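Local coordinates for kinesin-like protein KAR3 (Saccharomyces cerevisiae, PDB 1F9V), which is a kinesin-related microtubule motor whose motor domain binds ADP and magnesium and probably couples ATP hydrolysis to force on microtubules, at residues A[19-31]-A[36-48]. The protein carries 2 engineered substitutions. Residues are numbered along the deposited sequence; the frame is centred on the assembly and turned at random.
Sequences ENSDTSLINVNEF and GVQSMEVTKIQNT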
loop_
_atom_site.group_PDB
_atom_site.type_symbol
_atom_site.label_atom_id
_atom_site.label_comp_id
_atom_site.label_asym_id
_atom_site.label_seq_id
_atom_site.Cartn_x
_atom_site.Cartn_y
_atom_site.Cartn_z
ATOM N N GLU A 19 -22.005 11.164 9.643
ATOM C CA GLU A 19 -21.495 11.675 8.377
ATOM C C GLU A 19 -22.645 11.824 7.389
ATOM O O GLU A 19 -23.739 11.308 7.618
ATOM C CB GLU A 19 -20.451 10.714 7.794
ATOM C CG GLU A 19 -19.043 10.945 8.306
ATOM C CD GLU A 19 -18.074 9.868 7.871
ATOM O OE1 GLU A 19 -16.981 9.795 8.469
ATOM O OE2 GLU A 19 -18.396 9.099 6.939
ATOM N N ASN A 20 -22.401 12.536 6.294
ATOM C CA ASN A 20 -23.419 12.715 5.268
ATOM C C ASN A 20 -22.780 13.193 3.976
ATOM O O ASN A 20 -21.634 13.641 3.969
ATOM C CB ASN A 20 -24.486 13.714 5.730
ATOM C CG ASN A 20 -23.974 15.138 5.775
ATOM O OD1 ASN A 20 -23.609 15.717 4.746
ATOM N ND2 ASN A 20 -23.945 15.715 6.972
ATOM N N SER A 21 -23.526 13.091 2.883
ATOM C CA SER A 21 -23.039 13.519 1.578
ATOM C C SER A 21 -23.941 14.635 1.041
ATOM O O SER A 21 -24.186 14.737 -0.166
ATOM C CB SER A 21 -23.031 12.331 0.614
ATOM O OG SER A 21 -22.499 12.702 -0.642
ATOM N N ASP A 22 -24.420 15.473 1.954
ATOM C CA ASP A 22 -25.318 16.582 1.626
ATOM C C ASP A 22 -24.761 17.634 0.669
ATOM O O ASP A 22 -25.520 18.255 -0.080
ATOM C CB ASP A 22 -25.743 17.311 2.903
ATOM C CG ASP A 22 -26.647 16.482 3.790
ATOM O OD1 ASP A 22 -27.133 15.415 3.353
ATOM O OD2 ASP A 22 -26.872 16.914 4.938
ATOM N N THR A 23 -23.448 17.850 0.697
ATOM C CA THR A 23 -22.850 18.884 -0.140
ATOM C C THR A 23 -21.846 18.430 -1.192
ATOM O O THR A 23 -21.034 19.226 -1.664
ATOM C CB THR A 23 -22.192 19.962 0.742
ATOM O OG1 THR A 23 -21.300 19.339 1.674
ATOM C CG2 THR A 23 -23.255 20.725 1.526
ATOM N N SER A 24 -21.897 17.158 -1.564
ATOM C CA SER A 24 -20.994 16.645 -2.587
ATOM C C SER A 24 -21.550 15.359 -3.174
ATOM O O SER A 24 -22.471 14.752 -2.619
ATOM C CB SER A 24 -19.590 16.395 -2.013
ATOM O OG SER A 24 -19.623 15.498 -0.922
ATOM N N LEU A 25 -20.987 14.952 -4.304
ATOM C CA LEU A 25 -21.420 13.743 -4.971
ATOM C C LEU A 25 -20.234 12.950 -5.504
ATOM O O LEU A 25 -19.381 13.478 -6.214
ATOM C CB LEU A 25 -22.353 14.091 -6.130
ATOM C CG LEU A 25 -22.663 12.954 -7.100
ATOM C CD1 LEU A 25 -23.537 11.924 -6.401
ATOM C CD2 LEU A 25 -23.348 13.502 -8.348
ATOM N N ILE A 26 -20.183 11.680 -5.145
ATOM C CA ILE A 26 -19.131 10.811 -5.632
ATOM C C ILE A 26 -19.879 9.712 -6.353
ATOM O O ILE A 26 -20.624 8.953 -5.739
ATOM C CB ILE A 26 -18.300 10.207 -4.480
ATOM C CG1 ILE A 26 -17.452 11.301 -3.830
ATOM C CG2 ILE A 26 -17.399 9.105 -5.016
ATOM C CD1 ILE A 26 -16.793 10.886 -2.528
ATOM N N ASN A 27 -19.707 9.648 -7.663
ATOM C CA ASN A 27 -20.380 8.638 -8.459
ATOM C C ASN A 27 -19.376 7.690 -9.096
ATOM O O ASN A 27 -18.499 8.114 -9.850
ATOM C CB ASN A 27 -21.216 9.307 -9.553
ATOM C CG ASN A 27 -21.766 8.306 -10.556
ATOM O OD1 ASN A 27 -22.355 7.292 -10.180
ATOM N ND2 ASN A 27 -21.572 8.587 -11.840
ATOM N N VAL A 28 -19.513 6.402 -8.802
ATOM C CA VAL A 28 -18.615 5.403 -9.362
ATOM C C VAL A 28 -19.316 4.634 -10.472
ATOM O O VAL A 28 -20.402 4.097 -10.269
ATOM C CB VAL A 28 -18.153 4.393 -8.286
ATOM C CG1 VAL A 28 -17.249 3.346 -8.916
ATOM C CG2 VAL A 28 -17.437 5.118 -7.154
ATOM N N ASN A 29 -18.697 4.581 -11.643
ATOM C CA ASN A 29 -19.277 3.859 -12.760
ATOM C C ASN A 29 -18.881 2.394 -12.704
ATOM O O ASN A 29 -17.938 2.016 -12.007
ATOM C CB ASN A 29 -18.814 4.476 -14.078
ATOM C CG ASN A 29 -19.255 5.915 -14.221
ATOM O OD1 ASN A 29 -20.450 6.224 -14.120
ATOM N ND2 ASN A 29 -18.294 6.810 -14.452
ATOM N N GLU A 30 -19.614 1.565 -13.434
ATOM C CA GLU A 30 -19.333 0.140 -13.468
ATOM C C GLU A 30 -18.034 -0.089 -14.240
ATOM O O GLU A 30 -17.733 0.639 -15.186
ATOM C CB GLU A 30 -20.499 -0.605 -14.133
ATOM C CG GLU A 30 -21.394 0.279 -15.020
ATOM C CD GLU A 30 -22.377 1.163 -14.237
ATOM O OE1 GLU A 30 -22.345 2.404 -14.425
ATOM O OE2 GLU A 30 -23.188 0.623 -13.445
ATOM N N PHE A 31 -17.254 -1.081 -13.820
ATOM C CA PHE A 31 -15.992 -1.396 -14.488
ATOM C C PHE A 31 -16.245 -1.627 -15.977
ATOM O O PHE A 31 -17.184 -2.337 -16.352
ATOM C CB PHE A 31 -15.361 -2.648 -13.868
ATOM C CG PHE A 31 -14.034 -3.020 -14.466
ATOM C CD1 PHE A 31 -13.955 -3.976 -15.469
ATOM C CD2 PHE A 31 -12.866 -2.411 -14.030
ATOM C CE1 PHE A 31 -12.728 -4.324 -16.033
ATOM C CE2 PHE A 31 -11.635 -2.750 -14.585
ATOM C CZ PHE A 31 -11.563 -3.707 -15.587
ATOM N N GLY A 36 -10.871 -1.982 -19.779
ATOM C CA GLY A 36 -10.041 -2.423 -18.673
ATOM C C GLY A 36 -9.830 -1.445 -17.527
ATOM O O GLY A 36 -8.905 -1.622 -16.731
ATOM N N VAL A 37 -10.665 -0.411 -17.437
ATOM C CA VAL A 37 -10.553 0.555 -16.346
ATOM C C VAL A 37 -11.937 0.873 -15.795
ATOM O O VAL A 37 -12.950 0.481 -16.374
ATOM C CB VAL A 37 -9.882 1.886 -16.794
ATOM C CG1 VAL A 37 -8.499 1.606 -17.361
ATOM C CG2 VAL A 37 -10.749 2.601 -17.829
ATOM N N GLN A 38 -11.965 1.574 -14.669
ATOM C CA GLN A 38 -13.207 1.977 -14.027
ATOM C C GLN A 38 -13.117 3.473 -13.761
ATOM O O GLN A 38 -12.067 3.973 -13.354
ATOM C CB GLN A 38 -13.401 1.223 -12.710
ATOM C CG GLN A 38 -14.811 1.333 -12.170
ATOM C CD GLN A 38 -15.095 0.319 -11.096
ATOM O OE1 GLN A 38 -14.235 -0.495 -10.754
ATOM N NE2 GLN A 38 -16.307 0.354 -10.555
ATOM N N SER A 39 -14.214 4.190 -13.979
ATOM C CA SER A 39 -14.206 5.629 -13.778
ATOM C C SER A 39 -15.138 6.105 -12.676
ATOM O O SER A 39 -16.040 5.389 -12.241
ATOM C CB SER A 39 -14.566 6.341 -15.083
ATOM O OG SER A 39 -15.873 5.983 -15.488
ATOM N N MET A 40 -14.887 7.327 -12.218
ATOM C CA MET A 40 -15.692 7.944 -11.179
ATOM C C MET A 40 -15.706 9.454 -11.389
ATOM O O MET A 40 -14.830 10.010 -12.060
ATOM C CB MET A 40 -15.130 7.602 -9.791
ATOM C CG MET A 40 -13.760 8.202 -9.502
ATOM S SD MET A 40 -13.031 7.568 -7.971
ATOM C CE MET A 40 -14.022 8.437 -6.748
ATOM N N GLU A 41 -16.715 10.106 -10.818
ATOM C CA GLU A 41 -16.869 11.551 -10.925
ATOM C C GLU A 41 -17.138 12.128 -9.552
ATOM O O GLU A 41 -17.927 11.585 -8.785
ATOM C CB GLU A 41 -18.028 11.905 -11.858
ATOM C CG GLU A 41 -17.736 11.645 -13.319
ATOM C CD GLU A 41 -18.981 11.726 -14.181
ATOM O OE1 GLU A 41 -20.014 12.222 -13.683
ATOM O OE2 GLU A 41 -18.930 11.296 -15.354
ATOM N N VAL A 42 -16.466 13.231 -9.244
ATOM C CA VAL A 42 -16.624 13.887 -7.958
ATOM C C VAL A 42 -17.052 15.321 -8.205
ATOM O O VAL A 42 -16.429 16.037 -8.986
ATOM C CB VAL A 42 -15.292 13.887 -7.155
ATOM C CG1 VAL A 42 -15.466 14.639 -5.843
ATOM C CG2 VAL A 42 -14.844 12.456 -6.893
ATOM N N THR A 43 -18.117 15.738 -7.532
ATOM C CA THR A 43 -18.629 17.092 -7.685
ATOM C C THR A 43 -18.923 17.733 -6.334
ATOM O O THR A 43 -19.467 17.089 -5.438
ATOM C CB THR A 43 -19.929 17.102 -8.501
ATOM O OG1 THR A 43 -19.752 16.340 -9.697
ATOM C CG2 THR A 43 -20.309 18.525 -8.865
ATOM N N LYS A 44 -18.554 19.003 -6.189
ATOM C CA LYS A 44 -18.815 19.745 -4.961
ATOM C C LYS A 44 -20.058 20.589 -5.235
ATOM O O LYS A 44 -20.160 21.222 -6.287
ATOM C CB LYS A 44 -17.626 20.643 -4.609
ATOM C CG LYS A 44 -16.451 19.877 -3.998
ATOM C CD LYS A 44 -15.260 20.792 -3.727
ATOM C CE LYS A 44 -15.660 21.993 -2.875
ATOM N NZ LYS A 44 -15.100 21.942 -1.496
ATOM N N ILE A 45 -20.995 20.589 -4.290
ATOM C CA ILE A 45 -22.250 21.322 -4.440
ATOM C C ILE A 45 -22.092 22.822 -4.704
ATOM O O ILE A 45 -22.925 23.420 -5.384
ATOM C CB ILE A 45 -23.167 21.106 -3.200
ATOM C CG1 ILE A 45 -24.620 21.403 -3.568
ATOM C CG2 ILE A 45 -22.724 21.989 -2.051
ATOM C CD1 ILE A 45 -25.601 21.134 -2.447
ATOM N N GLN A 46 -21.027 23.426 -4.184
ATOM C CA GLN A 46 -20.790 24.855 -4.375
ATOM C C GLN A 46 -20.627 25.234 -5.846
ATOM O O GLN A 46 -20.796 26.391 -6.214
ATOM C CB GLN A 46 -19.545 25.291 -3.601
ATOM C CG GLN A 46 -18.237 24.881 -4.260
ATOM C CD GLN A 46 -17.020 25.324 -3.472
ATOM O OE1 GLN A 46 -16.032 25.796 -4.042
ATOM N NE2 GLN A 46 -17.082 25.174 -2.151
ATOM N N ASN A 47 -20.278 24.257 -6.676
ATOM C CA ASN A 47 -20.098 24.480 -8.103
ATOM C C ASN A 47 -20.252 23.159 -8.845
ATOM O O ASN A 47 -19.267 22.533 -9.245
ATOM C CB ASN A 47 -18.717 25.070 -8.385
ATOM C CG ASN A 47 -18.523 25.402 -9.850
ATOM O OD1 ASN A 47 -19.492 25.666 -10.573
ATOM N ND2 ASN A 47 -17.270 25.389 -10.300
ATOM N N THR A 48 -21.499 22.747 -9.036
ATOM C CA THR A 48 -21.787 21.486 -9.697
ATOM C C THR A 48 -21.455 21.452 -11.184
ATOM O O THR A 48 -21.583 20.407 -11.824
ATOM C CB THR A 48 -23.259 21.086 -9.477
ATOM O OG1 THR A 48 -24.118 22.166 -9.866
ATOM C CG2 THR A 48 -23.498 20.771 -8.005
HETATM O O HOH W 1 -19.981 13.608 -9.333
HETATM O O HOH W 2 -16.068 2.929 -15.616
#
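Strands 24-28 and 38-44 pair as an antiparallel beta hairpin in a small three-stranded sheet at the surface of the kinesin motor domain, with 24-28 at one edge, 38-44 in the middle and 51-56 along the far side of 38-44. Leu-25 with Thr-43 and Asn-27 with Glu-41 are the hydrogen-bonded pairs, so each of these four residues spends both its N-H and its C=O on its mate. Asn-27 N to Glu-41 O is the straightest of these bonds, 174° at the hydrogen. The Leu-25 carbonyl also accepts from a water, which hydrogen-bonds Thr-43 OG1 at 2.8 Å.

Ile-26, Val-28, Met-40 and Val-42 share the face turned to strand 4-11 and helix 325-338. There the Met-40 chain, bent at its last torsion, brings CE alongside Ile-26 CG2, 3.9 Å away.

Past Val-28 side chains add to the backbone bonds. With CG anti to the backbone N (chi1 -166°) and the chain extended, Gln-38 reaches across, and its NE2 donates to Asn-29 O at 2.7 Å, nearly in line with the C=O. Its OE1 accepts from the backbone N of Ile-59, so both ends of this buried amide are used. A leucine here would probably leave Asn-29 O without this donor and Ile-59 N without its acceptor. Phe-31 lies beyond, Val-37 O over one face of its ring and Lys-58 making a cation-pi contact.

Asn-29 is held twice by Ser-39: its N donates to Ser-39 O, while ND2 gives a hydrogen to Ser-39 OG at 2.8 Å, the hydroxyl lying 18° out of the amide plane.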